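Local coordinates for protein acyl-CoA dehydrogenase (PDB 5LNX) that catalyses the FAD-dependent dehydrogenation of saturated acyl-CoA to 2,3-dehydroacyl-CoA, passing the electrons to an acceptor, at residues K31-P36 / G194-K199; L85-S90 / F154-G159; V91-I96 / P110-G115. All coordinates share one frame; numbering follows the deposited sequence.

Contact 1: residues K31-P36 / G194-K199; sequences KTDEFP and GKKERK
Lys196 and Asp33 carry this surface contact. Its hydrogen bond runs from the ammonium of Lys196 to the main chain, with Lys196 NZ 3.0 Å from Asp33 O. The donor does not sit on a lone pair. It lies above the carbonyl plane, 47° out of it.

The charged pair is longer. Lys196 NZ also faces the carboxylate of Asp33, but at 3.8 Å from Asp33 OD1 this salt bridge is long. One ammonium group therefore serves both the backbone and the side chain of the same residue. With CG anti to the backbone N (chi1 -158°), the Asp33 carboxylate lies beside its own carbonyl carbon, on the side where Lys196 NZ sits. The lysine chain is bent at chi3 (43°), and the two side chains run antiparallel alongside each other. Glu34 OE2 lies 5.7 Å from Lys196 NZ, so it probably adds only a longer-range attraction.

In the fold, the contact joins the end of helix 9-32 in the helical N-terminal domain to the end of strand 191-196 in the middle beta domain. Asp33 leaves the helix with positive phi. Just before it, Thr32 forms an ST turn, with Thr32 OG1 accepting from Glu34 N at 2.9 Å. Thr32 OG1 is also hydrogen-bonded to Ile28 O.

Packing around the pair comes from loops of the same chain. Asp33 rests on Tyr203, and Lys196 on Asn206. Arg198 turns to a different partner and forms a salt bridge with Asp344 of the second subunit.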
loop_
_atom_site.group_PDB
_atom_site.type_symbol
_atom_site.label_atom_id
_atom_site.label_comp_id
_atom_site.label_asym_id
_atom_site.label_seq_id
_atom_site.Cartn_x
_atom_site.Cartn_y
_atom_site.Cartn_z
ATOM N N LYS D 31 9.422 24.215 -20.654
ATOM C CA LYS D 31 9.427 24.206 -22.115
ATOM C C LYS D 31 10.838 24.217 -22.640
ATOM O O LYS D 31 11.170 23.490 -23.569
ATOM C CB LYS D 31 8.681 25.414 -22.642
ATOM N N THR D 32 11.656 25.066 -22.045
ATOM C CA THR D 32 13.017 25.331 -22.509
ATOM C C THR D 32 14.041 24.349 -21.911
ATOM O O THR D 32 15.016 23.992 -22.560
ATOM C CB THR D 32 13.435 26.780 -22.139
ATOM O OG1 THR D 32 13.706 26.852 -20.725
ATOM N N ASP D 33 13.816 23.953 -20.659
ATOM C CA ASP D 33 14.795 23.193 -19.832
ATOM C C ASP D 33 16.041 24.031 -19.532
ATOM O O ASP D 33 17.109 23.485 -19.258
ATOM C CB ASP D 33 15.190 21.858 -20.488
ATOM C CG ASP D 33 15.753 20.827 -19.491
ATOM O OD1 ASP D 33 16.980 20.625 -19.517
ATOM O OD2 ASP D 33 14.989 20.185 -18.729
ATOM N N GLU D 34 15.885 25.357 -19.540
ATOM C CA GLU D 34 16.990 26.283 -19.272
ATOM C C GLU D 34 16.928 26.903 -17.888
ATOM O O GLU D 34 15.897 27.421 -17.454
ATOM C CB GLU D 34 17.056 27.386 -20.328
ATOM C CG GLU D 34 17.187 26.846 -21.744
ATOM C CD GLU D 34 17.432 27.930 -22.769
ATOM O OE1 GLU D 34 17.129 29.117 -22.483
ATOM O OE2 GLU D 34 17.921 27.591 -23.871
ATOM N N PHE D 35 18.061 26.834 -17.199
ATOM C CA PHE D 35 18.221 27.397 -15.856
ATOM C C PHE D 35 17.703 28.846 -15.850
ATOM O O PHE D 35 17.986 29.594 -16.782
ATOM C CB PHE D 35 19.714 27.353 -15.438
ATOM C CG PHE D 35 19.983 27.891 -14.051
ATOM C CD1 PHE D 35 19.884 27.086 -12.940
ATOM C CD2 PHE D 35 20.333 29.200 -13.886
ATOM C CE1 PHE D 35 20.119 27.589 -11.682
ATOM C CE2 PHE D 35 20.576 29.719 -12.639
ATOM C CZ PHE D 35 20.476 28.914 -11.534
ATOM N N PRO D 36 16.942 29.245 -14.812
ATOM C CA PRO D 36 16.244 30.511 -14.842
ATOM C C PRO D 36 17.095 31.640 -14.287
ATOM O O PRO D 36 16.781 32.224 -13.246
ATOM C CB PRO D 36 15.055 30.234 -13.931
ATOM C CG PRO D 36 15.594 29.297 -12.897
ATOM C CD PRO D 36 16.800 28.614 -13.486
ATOM N N GLY D 194 30.726 19.495 -16.769
ATOM C CA GLY D 194 30.183 18.651 -17.837
ATOM C C GLY D 194 28.872 19.170 -18.423
ATOM O O GLY D 194 28.281 20.144 -17.947
ATOM N N LYS D 195 28.438 18.525 -19.489
ATOM C CA LYS D 195 27.193 18.887 -20.145
ATOM C C LYS D 195 26.010 18.696 -19.200
ATOM O O LYS D 195 26.008 17.803 -18.360
ATOM C CB LYS D 195 26.978 18.045 -21.414
ATOM N N LYS D 196 25.043 19.603 -19.323
ATOM C CA LYS D 196 23.714 19.485 -18.704
ATOM C C LYS D 196 23.138 18.087 -18.894
ATOM O O LYS D 196 22.975 17.618 -20.025
ATOM C CB LYS D 196 22.754 20.513 -19.325
ATOM C CG LYS D 196 21.816 21.191 -18.347
ATOM C CD LYS D 196 21.005 22.315 -19.001
ATOM C CE LYS D 196 20.463 21.944 -20.364
ATOM N NZ LYS D 196 19.570 23.001 -20.898
ATOM N N GLU D 197 22.791 17.445 -17.784
ATOM C CA GLU D 197 22.247 16.096 -17.822
ATOM C C GLU D 197 20.756 16.149 -18.163
ATOM O O GLU D 197 20.014 17.004 -17.656
ATOM C CB GLU D 197 22.424 15.391 -16.481
ATOM C CG GLU D 197 23.880 15.135 -16.070
ATOM C CD GLU D 197 24.007 14.754 -14.603
ATOM O OE1 GLU D 197 25.028 14.190 -14.148
ATOM O OE2 GLU D 197 23.054 15.057 -13.875
ATOM N N ARG D 198 20.318 15.231 -19.021
ATOM C CA ARG D 198 18.909 15.176 -19.438
ATOM C C ARG D 198 18.169 14.241 -18.500
ATOM O O ARG D 198 18.376 13.035 -18.551
ATOM C CB ARG D 198 18.788 14.664 -20.880
ATOM C CG ARG D 198 19.177 15.673 -21.944
ATOM C CD ARG D 198 19.458 14.980 -23.254
ATOM N NE ARG D 198 18.309 14.180 -23.661
ATOM C CZ ARG D 198 18.236 12.848 -23.690
ATOM N NH1 ARG D 198 19.275 12.069 -23.352
ATOM N NH2 ARG D 198 17.086 12.279 -24.070
ATOM N N LYS D 199 17.240 14.795 -17.726
ATOM C CA LYS D 199 16.593 14.093 -16.624
ATOM C C LYS D 199 15.092 13.911 -16.852
ATOM O O LYS D 199 14.479 14.613 -17.660
ATOM C CB LYS D 199 16.776 14.884 -15.333
#

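Contact 2: residues L85-S90 / F154-G159; sequences LSVHTS and FITNGG. With FAD (flavin-adenine dinucleotide), chain S.
This contact lies at the flavin end of the FAD site, where Val87 of helix 79-90 meets Thr156 and Asn157 at the end of strand 145-156. The methyls Val87 CG2 and Thr156 CG2 are 4.0 Å apart, and the two side chains cross obliquely. Thr156 divides its branches between two tasks. CG2 is anti to the backbone N and reaches the helix. OG1, anti to the carbonyl carbon (chi1 -60°), donates to the flavin, with Thr156 OG1 2.8 Å from FAD N5. Thr156 N adds a weak bond to FAD O4.

Asn157 belongs to a type II turn from Ile155 to Gly158. Its amide lies alongside Val87, with Asn157 ND2 4.1 Å from Val87 CG1. Asn157 is buried, and its ND2 hydrogen-bonds Ile84 O of helix 79-90 and Gly119 O of strand 119-120, which ties the turn to both.

Phe154 packs on the flavin and ribityl: CB is 3.3 Å from FAD N10, and CD2 is 3.6 Å from FAD C1'. Its CE2 is 3.8 Å from FAD O2P. Tyr339 of the second subunit meets the ring edge-to-face. An alanine here would keep CB but lose the ring, which would probably leave the ribityl and phosphate less well packed and Tyr339 without its aromatic partner. A threonine hydroxyl on flavin N5 between the helical and beta domains is characteristic of the acyl-CoA dehydrogenase site.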
loop_
_atom_site.group_PDB
_atom_site.type_symbol
_atom_site.label_atom_id
_atom_site.label_comp_id
_atom_site.label_asym_id
_atom_site.label_seq_id
_atom_site.Cartn_x
_atom_site.Cartn_y
_atom_site.Cartn_z
ATOM N N LEU D 85 17.083 26.649 -4.910
ATOM C CA LEU D 85 17.170 27.451 -3.696
ATOM C C LEU D 85 17.680 26.628 -2.508
ATOM O O LEU D 85 18.509 27.088 -1.720
ATOM C CB LEU D 85 15.812 28.059 -3.337
ATOM C CG LEU D 85 15.815 28.941 -2.083
ATOM C CD1 LEU D 85 16.936 29.959 -2.113
ATOM C CD2 LEU D 85 14.478 29.649 -1.920
ATOM N N SER D 86 17.149 25.425 -2.384
ATOM C CA SER D 86 17.403 24.575 -1.215
ATOM C C SER D 86 18.884 24.178 -1.120
ATOM O O SER D 86 19.476 24.172 -0.041
ATOM C CB SER D 86 16.527 23.306 -1.271
ATOM O OG SER D 86 16.474 22.659 -0.012
ATOM N N VAL D 87 19.428 23.759 -2.256
ATOM C CA VAL D 87 20.824 23.381 -2.349
ATOM C C VAL D 87 21.678 24.610 -2.062
ATOM O O VAL D 87 22.577 24.573 -1.215
ATOM C CB VAL D 87 21.162 22.785 -3.733
ATOM C CG1 VAL D 87 22.658 22.804 -3.984
ATOM C CG2 VAL D 87 20.641 21.352 -3.825
ATOM N N HIS D 88 21.380 25.691 -2.772
ATOM C CA HIS D 88 22.158 26.941 -2.681
ATOM C C HIS D 88 22.458 27.271 -1.240
ATOM O O HIS D 88 23.605 27.520 -0.865
ATOM C CB HIS D 88 21.401 28.095 -3.364
ATOM C CG HIS D 88 21.861 29.464 -2.973
ATOM N ND1 HIS D 88 22.770 30.182 -3.714
ATOM C CD2 HIS D 88 21.484 30.279 -1.955
ATOM C CE1 HIS D 88 22.979 31.358 -3.144
ATOM N NE2 HIS D 88 22.203 31.446 -2.079
ATOM N N THR D 89 21.413 27.273 -0.430
ATOM C CA THR D 89 21.506 27.716 0.974
ATOM C C THR D 89 22.031 26.700 1.957
ATOM O O THR D 89 22.955 26.979 2.705
ATOM C CB THR D 89 20.121 28.110 1.487
ATOM O OG1 THR D 89 19.485 28.902 0.482
ATOM C CG2 THR D 89 20.203 28.864 2.804
ATOM N N SER D 90 21.399 25.533 1.950
ATOM C CA SER D 90 21.532 24.536 2.993
ATOM C C SER D 90 22.861 23.756 2.893
ATOM O O SER D 90 23.400 23.256 3.887
ATOM C CB SER D 90 20.353 23.585 2.845
ATOM O OG SER D 90 20.502 22.818 1.663
ATOM N N PHE D 154 26.032 14.150 -10.977
ATOM C CA PHE D 154 24.670 14.569 -10.601
ATOM C C PHE D 154 24.655 15.829 -9.754
ATOM O O PHE D 154 24.018 15.837 -8.709
ATOM C CB PHE D 154 23.987 13.469 -9.792
ATOM C CG PHE D 154 23.847 12.156 -10.509
ATOM C CD1 PHE D 154 23.497 12.111 -11.829
ATOM C CD2 PHE D 154 24.008 10.963 -9.818
ATOM C CE1 PHE D 154 23.359 10.900 -12.480
ATOM C CE2 PHE D 154 23.871 9.750 -10.451
ATOM C CZ PHE D 154 23.537 9.712 -11.786
ATOM N N ILE D 155 25.353 16.878 -10.171
ATOM C CA ILE D 155 25.558 18.061 -9.304
ATOM C C ILE D 155 24.557 19.173 -9.596
ATOM O O ILE D 155 24.592 19.823 -10.646
ATOM C CB ILE D 155 26.985 18.628 -9.411
ATOM C CG1 ILE D 155 28.027 17.547 -9.089
ATOM C CG2 ILE D 155 27.156 19.805 -8.473
ATOM C CD1 ILE D 155 27.819 16.871 -7.754
ATOM N N THR D 156 23.642 19.374 -8.660
ATOM C CA THR D 156 22.602 20.385 -8.834
ATOM C C THR D 156 23.330 21.711 -8.942
ATOM O O THR D 156 24.421 21.858 -8.397
ATOM C CB THR D 156 21.622 20.438 -7.637
ATOM O OG1 THR D 156 20.966 19.175 -7.480
ATOM C CG2 THR D 156 20.572 21.511 -7.845
ATOM N N ASN D 157 22.723 22.647 -9.663
ATOM C CA ASN D 157 23.260 24.007 -9.837
ATOM C C ASN D 157 24.581 24.035 -10.638
ATOM O O ASN D 157 25.331 25.016 -10.637
ATOM C CB ASN D 157 23.352 24.732 -8.483
ATOM C CG ASN D 157 21.977 25.154 -7.955
ATOM O OD1 ASN D 157 20.946 24.880 -8.574
ATOM N ND2 ASN D 157 21.957 25.772 -6.777
ATOM N N GLY D 158 24.773 22.972 -11.414
ATOM C CA GLY D 158 25.994 22.750 -12.176
ATOM C C GLY D 158 26.134 23.622 -13.409
ATOM O O GLY D 158 25.368 23.509 -14.356
ATOM N N GLY D 159 27.127 24.507 -13.383
ATOM C CA GLY D 159 27.403 25.413 -14.506
ATOM C C GLY D 159 26.804 26.792 -14.290
ATOM O O GLY D 159 27.191 27.765 -14.950
HETATM P PA FAD S . 23.012 4.222 -5.244
HETATM O O1A FAD S . 23.248 5.013 -3.968
HETATM O O2A FAD S . 23.999 3.259 -5.819
HETATM O O5B FAD S . 21.672 3.384 -4.939
HETATM C C5B FAD S . 20.952 2.613 -5.889
HETATM C C4B FAD S . 19.720 2.093 -5.150
HETATM O O4B FAD S . 20.192 1.158 -4.210
HETATM C C3B FAD S . 18.989 3.183 -4.382
HETATM O O3B FAD S . 17.578 2.934 -4.343
HETATM C C2B FAD S . 19.519 3.073 -2.981
HETATM O O2B FAD S . 18.480 3.271 -2.038
HETATM C C1B FAD S . 19.925 1.635 -2.910
HETATM N N9A FAD S . 21.048 1.321 -2.039
HETATM C C8A FAD S . 22.370 1.331 -2.321
HETATM N N7A FAD S . 23.075 0.869 -1.242
HETATM C C5A FAD S . 22.178 0.576 -0.265
HETATM C C6A FAD S . 22.183 0.039 1.099
HETATM N N6A FAD S . 23.325 -0.274 1.729
HETATM N N1A FAD S . 20.997 -0.156 1.715
HETATM C C2A FAD S . 19.804 0.111 1.162
HETATM N N3A FAD S . 19.728 0.607 -0.076
HETATM C C4A FAD S . 20.842 0.843 -0.817
HETATM N N1 FAD S . 24.723 14.712 -5.357
HETATM C C2 FAD S . 25.409 15.709 -4.749
HETATM O O2 FAD S . 26.468 15.412 -4.181
HETATM N N3 FAD S . 24.997 16.995 -4.719
HETATM C C4 FAD S . 23.862 17.384 -5.314
HETATM O O4 FAD S . 23.485 18.581 -5.291
HETATM C C4X FAD S . 23.071 16.355 -6.016
HETATM N N5 FAD S . 21.918 16.679 -6.640
HETATM C C5X FAD S . 21.205 15.738 -7.301
HETATM C C6 FAD S . 20.090 16.148 -7.984
HETATM C C7 FAD S . 19.293 15.249 -8.648
HETATM C C7M FAD S . 18.032 15.807 -9.259
HETATM C C8 FAD S . 19.695 13.817 -8.675
HETATM C C8M FAD S . 18.893 12.755 -9.379
HETATM C C9 FAD S . 20.835 13.414 -8.025
HETATM C C9A FAD S . 21.631 14.316 -7.332
HETATM N N10 FAD S . 22.858 13.942 -6.693
HETATM C C10 FAD S . 23.574 14.953 -6.007
HETATM C "C1'" FAD S . 23.302 12.541 -6.627
HETATM C "C2'" FAD S . 22.435 11.796 -5.586
HETATM O "O2'" FAD S . 22.603 12.256 -4.232
HETATM C "C3'" FAD S . 22.661 10.293 -5.677
HETATM O "O3'" FAD S . 21.937 9.808 -6.806
HETATM C "C4'" FAD S . 22.248 9.588 -4.393
HETATM O "O4'" FAD S . 23.147 9.969 -3.337
HETATM C "C5'" FAD S . 22.198 8.047 -4.545
HETATM O "O5'" FAD S . 23.361 7.418 -5.087
HETATM P P FAD S . 23.389 6.664 -6.535
HETATM O O1P FAD S . 24.761 6.078 -6.816
HETATM O O2P FAD S . 22.786 7.578 -7.566
HETATM O O3P FAD S . 22.577 5.273 -6.398
#

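Contact 3: residues V91-I96 / P110-G115; sequences VGTNPI and PNLASG
Thr93 and Leu112 bring the two backbones closest, with Thr93 CA 6.7 Å from Leu112 CA. Residues 91-93 link the end of helix 79-90 to helix 94-99. Residues 110-114 form the last part of helix 102-114, which is kinked around 110 and 111. Gly115 is the first residue to leave helical phi/psi, with positive phi. Gly115 N makes weak hydrogen bonds to Asn111 O and Leu112 O.

Across the contact, Leu112 is the central side chain. Its CB meets the methyl of Thr93, with Thr93 CG2 3.8 Å from Leu112 CB. The two side chains lie alongside, pointing opposite ways. Thr93 holds CG2 anti to its carbonyl carbon, with OG1 between the backbone N and that carbon (chi1 88°). The hydroxyl is thereby used elsewhere, in a hydrogen bond to Thr89 O, while the methyl serves the apolar side.

The contact joins helix 94-99 and the loop before it to helix 102-114, in the N-terminal alpha-helical domain of the acyl-CoA dehydrogenase fold. It also backs onto the beta domain, because Ile96 touches Ile165 and Leu112 touches Ile163, both on strand 163-169.

Further out, Leu112 CD1 extends to Ile96, with Ile96 CD1 4.0 Å from Leu112 CD1. Here the two side chains meet nearly perpendicular to each other. The same methyl lies near the main chain of the linking loop, Leu112 CD1 being 4.1 Å from Gly92 O.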
loop_
_atom_site.group_PDB
_atom_site.type_symbol
_atom_site.label_atom_id
_atom_site.label_comp_id
_atom_site.label_asym_id
_atom_site.label_seq_id
_atom_site.Cartn_x
_atom_site.Cartn_y
_atom_site.Cartn_z
ATOM N N VAL D 91 23.313 23.567 1.662
ATOM C CA VAL D 91 24.558 22.831 1.391
ATOM C C VAL D 91 25.581 23.576 0.506
ATOM O O VAL D 91 26.736 23.168 0.424
ATOM C CB VAL D 91 24.262 21.450 0.795
ATOM C CG1 VAL D 91 23.488 20.612 1.801
ATOM C CG2 VAL D 91 23.517 21.558 -0.529
ATOM N N GLY D 92 25.165 24.676 -0.117
ATOM C CA GLY D 92 26.080 25.565 -0.838
ATOM C C GLY D 92 26.609 26.739 -0.027
ATOM O O GLY D 92 27.694 27.242 -0.293
ATOM N N THR D 93 25.828 27.211 0.934
ATOM C CA THR D 93 26.189 28.419 1.707
ATOM C C THR D 93 26.391 28.087 3.202
ATOM O O THR D 93 27.310 28.606 3.848
ATOM C CB THR D 93 25.209 29.610 1.540
ATOM O OG1 THR D 93 24.195 29.450 2.512
ATOM C CG2 THR D 93 24.567 29.710 0.146
ATOM N N ASN D 94 25.539 27.219 3.748
ATOM C CA ASN D 94 25.554 26.908 5.194
ATOM C C ASN D 94 26.842 26.231 5.668
ATOM O O ASN D 94 27.305 26.491 6.774
ATOM C CB ASN D 94 24.335 26.048 5.595
ATOM C CG ASN D 94 23.075 26.868 5.873
ATOM O OD1 ASN D 94 23.062 28.088 5.748
ATOM N ND2 ASN D 94 22.027 26.187 6.314
ATOM N N PRO D 95 27.426 25.347 4.845
ATOM C CA PRO D 95 28.671 24.716 5.297
ATOM C C PRO D 95 29.741 25.741 5.606
ATOM O O PRO D 95 30.421 25.617 6.627
ATOM C CB PRO D 95 29.083 23.839 4.113
ATOM C CG PRO D 95 27.818 23.570 3.368
ATOM C CD PRO D 95 26.972 24.798 3.550
ATOM N N ILE D 96 29.843 26.764 4.766
ATOM C CA ILE D 96 30.724 27.905 5.065
ATOM C C ILE D 96 30.284 28.596 6.359
ATOM O O ILE D 96 31.091 28.835 7.259
ATOM C CB ILE D 96 30.732 28.964 3.945
ATOM C CG1 ILE D 96 31.236 28.361 2.624
ATOM C CG2 ILE D 96 31.592 30.160 4.359
ATOM C CD1 ILE D 96 31.205 29.313 1.447
ATOM N N PRO D 110 28.276 36.955 1.631
ATOM C CA PRO D 110 27.449 38.092 1.202
ATOM C C PRO D 110 26.995 37.991 -0.244
ATOM O O PRO D 110 25.832 38.259 -0.555
ATOM C CB PRO D 110 28.376 39.298 1.389
ATOM C CG PRO D 110 29.354 38.884 2.422
ATOM C CD PRO D 110 29.540 37.402 2.247
ATOM N N ASN D 111 27.903 37.582 -1.115
ATOM C CA ASN D 111 27.563 37.362 -2.515
ATOM C C ASN D 111 26.627 36.177 -2.709
ATOM O O ASN D 111 25.797 36.173 -3.625
ATOM C CB ASN D 111 28.819 37.161 -3.351
ATOM C CG ASN D 111 29.541 38.468 -3.627
ATOM O OD1 ASN D 111 28.922 39.448 -4.064
ATOM N ND2 ASN D 111 30.855 38.481 -3.422
ATOM N N LEU D 112 26.812 35.150 -1.893
ATOM C CA LEU D 112 25.880 34.012 -1.883
ATOM C C LEU D 112 24.508 34.427 -1.359
ATOM O O LEU D 112 23.477 34.034 -1.904
ATOM C CB LEU D 112 26.441 32.848 -1.054
ATOM C CG LEU D 112 27.666 32.170 -1.681
ATOM C CD1 LEU D 112 28.395 31.307 -0.662
ATOM C CD2 LEU D 112 27.270 31.355 -2.904
ATOM N N ALA D 113 24.519 35.240 -0.303
ATOM C CA ALA D 113 23.305 35.672 0.393
ATOM C C ALA D 113 22.437 36.567 -0.493
ATOM O O ALA D 113 21.258 36.314 -0.695
ATOM C CB ALA D 113 23.675 36.415 1.645
ATOM N N SER D 114 23.066 37.601 -1.034
ATOM C CA SER D 114 22.449 38.515 -2.003
ATOM C C SER D 114 21.879 37.796 -3.228
ATOM O O SER D 114 20.912 38.254 -3.835
ATOM C CB SER D 114 23.482 39.541 -2.484
ATOM O OG SER D 114 24.391 38.956 -3.408
ATOM N N GLY D 115 22.528 36.705 -3.619
ATOM C CA GLY D 115 22.216 36.009 -4.882
ATOM C C GLY D 115 23.044 36.462 -6.072
ATOM O O GLY D 115 22.868 35.974 -7.180
#

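How the contacts relate
Of the three, only contact 2 touches FAD. Between nearest atoms, the Asp33 side chain of contact 1 is about 11 Å from a bound FAD; Gly92 CA of contact 3 is about 9 Å from its nearest FAD atom. The centres of contacts 1 and 2 are about 13 Å apart. They meet through a weak bond between Glu197 OE1 and Phe154 N at 3.3 Å. Contacts 2 and 3 have centres about 11 Å apart; segments 85-90 and 91-96 are consecutive, and Thr89 O and Asn94 N, 2.8 Å apart, probably hydrogen-bond. Contacts 1 and 3 do not touch; their nearest atoms are about 9 Å apart. Contacts 1 and 2 join the helical and beta domains.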